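Local coordinates for lipoprotein (Streptococcus pneumoniae, PDB 3CX3) that binds zinc and probably delivers it, as a surface-anchored solute-binding lipoprotein, to an ABC transporter for uptake, at residues Q183-S188 with L196-I201. Numbering follows the deposited sequence.
Sequences QHTAFS and LNQLGI. With ZN (zinc ion), chain E.
Gln198 reaches from strand 198-200 to the loop that follows strand 180-182, crossing the side chain of Thr185 at about a right angle. Its CG lies between the backbone N and the carbonyl carbon (chi1 50°) and the chain bends at chi2, bringing CD beside the loop. In the amide, OE1 is 3.7 Å from Thr185 CG2, and NE2 is 3.9 Å from Ser188 CB. A long, flexible residue suits this span, although the contact buries OE1 without a polar partner in the model. NE2 and Ser188 OG share one water through weak bonds, while the firmer partner of Ser188 OG is Glu97.

Thr185 OG1 passes 3.8 Å from Gly200 CA. Glycine suits this place because a CB there would point toward the loop and lie too close to Thr185 OG1 and the carbonyl carbon of His184. The threonine hydroxyl is hydrogen-bonded to Ala202 O, and Thr185 centres an inverse gamma turn. At the far end Ile201 CB packs 3.4 Å from Gln183 O, its branched side chain meeting helix 239-245.

No direct hydrogen bond joins the two segments, which meet by van der Waals contact; Gln183 and Thr185 make backbone bonds just beyond, to Ala202 and Gly203. His184 turns away from the strand and binds zinc through NE2 at 2.1 Å, with His44, His120 and Glu259 completing the site. Its ND1 bonds to Glu233; together with the zinc bond this sets the ring's rotation, and the carboxylate may make the imidazole a stronger donor. Ala186 CB lies over one ring face near its rim, 3.8 Å above the plane. A metal ligand just beyond a parallel strand, in the cleft between two lobes, is characteristic of zinc- and manganese-binding solute-binding proteins.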
loop_
_atom_site.group_PDB
_atom_site.type_symbol
_atom_site.label_atom_id
_atom_site.label_comp_id
_atom_site.label_asym_id
_atom_site.label_seq_id
_atom_site.Cartn_x
_atom_site.Cartn_y
_atom_site.Cartn_z
ATOM N N GLN A 183 -8.282 7.759 -8.016
ATOM C CA GLN A 183 -9.584 7.193 -7.724
ATOM C C GLN A 183 -9.983 7.234 -6.247
ATOM O O GLN A 183 -11.121 7.613 -5.929
ATOM C CB GLN A 183 -9.703 5.787 -8.286
ATOM C CG GLN A 183 -11.110 5.307 -8.201
ATOM C CD GLN A 183 -11.302 3.960 -8.832
ATOM O OE1 GLN A 183 -11.282 3.817 -10.063
ATOM N NE2 GLN A 183 -11.514 2.958 -7.994
ATOM N N HIS A 184 -9.077 6.825 -5.354
ATOM C CA HIS A 184 -9.196 7.229 -3.945
ATOM C C HIS A 184 -7.931 7.869 -3.397
ATOM O O HIS A 184 -6.931 7.938 -4.093
ATOM C CB HIS A 184 -9.734 6.114 -3.067
ATOM C CG HIS A 184 -8.727 5.089 -2.651
ATOM N ND1 HIS A 184 -8.289 4.082 -3.493
ATOM C CD2 HIS A 184 -8.143 4.861 -1.448
ATOM C CE1 HIS A 184 -7.450 3.303 -2.832
ATOM N NE2 HIS A 184 -7.337 3.757 -1.594
ATOM N N THR A 185 -7.993 8.365 -2.168
ATOM C CA THR A 185 -6.863 9.096 -1.601
ATOM C C THR A 185 -5.746 8.138 -1.151
ATOM O O THR A 185 -5.620 7.851 0.051
ATOM C CB THR A 185 -7.278 10.013 -0.398
ATOM O OG1 THR A 185 -8.432 10.791 -0.744
ATOM C CG2 THR A 185 -6.138 10.937 0.002
ATOM N N ALA A 186 -4.927 7.687 -2.104
ATOM C CA ALA A 186 -3.872 6.758 -1.777
ATOM C C ALA A 186 -2.433 7.277 -1.915
ATOM O O ALA A 186 -1.530 6.755 -1.286
ATOM C CB ALA A 186 -4.052 5.474 -2.571
ATOM N N PHE A 187 -2.233 8.303 -2.736
ATOM C CA PHE A 187 -0.909 8.718 -3.178
ATOM C C PHE A 187 -0.346 9.909 -2.428
ATOM O O PHE A 187 0.598 10.552 -2.886
ATOM C CB PHE A 187 -0.955 8.961 -4.681
ATOM C CG PHE A 187 -1.289 7.715 -5.452
ATOM C CD1 PHE A 187 -0.282 6.887 -5.923
ATOM C CD2 PHE A 187 -2.613 7.337 -5.646
ATOM C CE1 PHE A 187 -0.590 5.710 -6.599
ATOM C CE2 PHE A 187 -2.919 6.173 -6.323
ATOM C CZ PHE A 187 -1.895 5.355 -6.791
ATOM N N SER A 188 -0.920 10.162 -1.257
ATOM C CA SER A 188 -0.656 11.332 -0.447
ATOM C C SER A 188 0.804 11.393 0.018
ATOM O O SER A 188 1.333 12.478 0.262
ATOM C CB SER A 188 -1.630 11.330 0.742
ATOM O OG SER A 188 -1.304 12.281 1.748
ATOM N N LEU A 196 4.816 17.064 -5.663
ATOM C CA LEU A 196 3.488 16.989 -6.232
ATOM C C LEU A 196 2.440 17.187 -5.144
ATOM O O LEU A 196 2.728 17.046 -3.946
ATOM C CB LEU A 196 3.269 15.620 -6.871
ATOM C CG LEU A 196 4.359 15.050 -7.783
ATOM C CD1 LEU A 196 4.071 13.585 -8.033
ATOM C CD2 LEU A 196 4.451 15.818 -9.103
ATOM N N ASN A 197 1.229 17.538 -5.571
ATOM C CA ASN A 197 0.064 17.475 -4.703
ATOM C C ASN A 197 -1.035 16.688 -5.402
ATOM O O ASN A 197 -1.215 16.809 -6.610
ATOM C CB ASN A 197 -0.410 18.863 -4.271
ATOM C CG ASN A 197 -1.106 19.607 -5.369
ATOM O OD1 ASN A 197 -0.482 20.023 -6.343
ATOM N ND2 ASN A 197 -2.418 19.793 -5.218
ATOM N N GLN A 198 -1.736 15.862 -4.640
ATOM C CA GLN A 198 -2.795 15.039 -5.206
ATOM C C GLN A 198 -4.190 15.404 -4.756
ATOM O O GLN A 198 -4.383 16.159 -3.811
ATOM C CB GLN A 198 -2.552 13.542 -4.929
ATOM C CG GLN A 198 -2.255 13.194 -3.504
ATOM C CD GLN A 198 -3.481 13.140 -2.642
ATOM O OE1 GLN A 198 -4.437 12.412 -2.929
ATOM N NE2 GLN A 198 -3.451 13.885 -1.546
ATOM N N LEU A 199 -5.163 14.845 -5.463
ATOM C CA LEU A 199 -6.549 14.843 -5.021
ATOM C C LEU A 199 -7.153 13.473 -5.314
ATOM O O LEU A 199 -7.040 12.934 -6.445
ATOM C CB LEU A 199 -7.356 15.971 -5.677
ATOM C CG LEU A 199 -8.817 16.131 -5.250
ATOM C CD1 LEU A 199 -8.954 16.677 -3.819
ATOM C CD2 LEU A 199 -9.548 17.041 -6.219
ATOM N N GLY A 200 -7.760 12.891 -4.284
ATOM C CA GLY A 200 -8.491 11.648 -4.472
ATOM C C GLY A 200 -9.963 11.930 -4.677
ATOM O O GLY A 200 -10.521 12.836 -4.037
ATOM N N ILE A 201 -10.597 11.170 -5.567
ATOM C CA ILE A 201 -12.048 11.272 -5.710
ATOM C C ILE A 201 -12.725 10.841 -4.392
ATOM O O ILE A 201 -13.587 11.560 -3.842
ATOM C CB ILE A 201 -12.547 10.531 -6.963
ATOM C CG1 ILE A 201 -12.128 11.312 -8.202
ATOM C CG2 ILE A 201 -14.100 10.404 -6.985
ATOM C CD1 ILE A 201 -11.961 10.461 -9.437
HETATM ZN ZN ZN E . -6.291 2.769 -0.090
HETATM O O HOH W 1 -4.349 13.940 1.420
#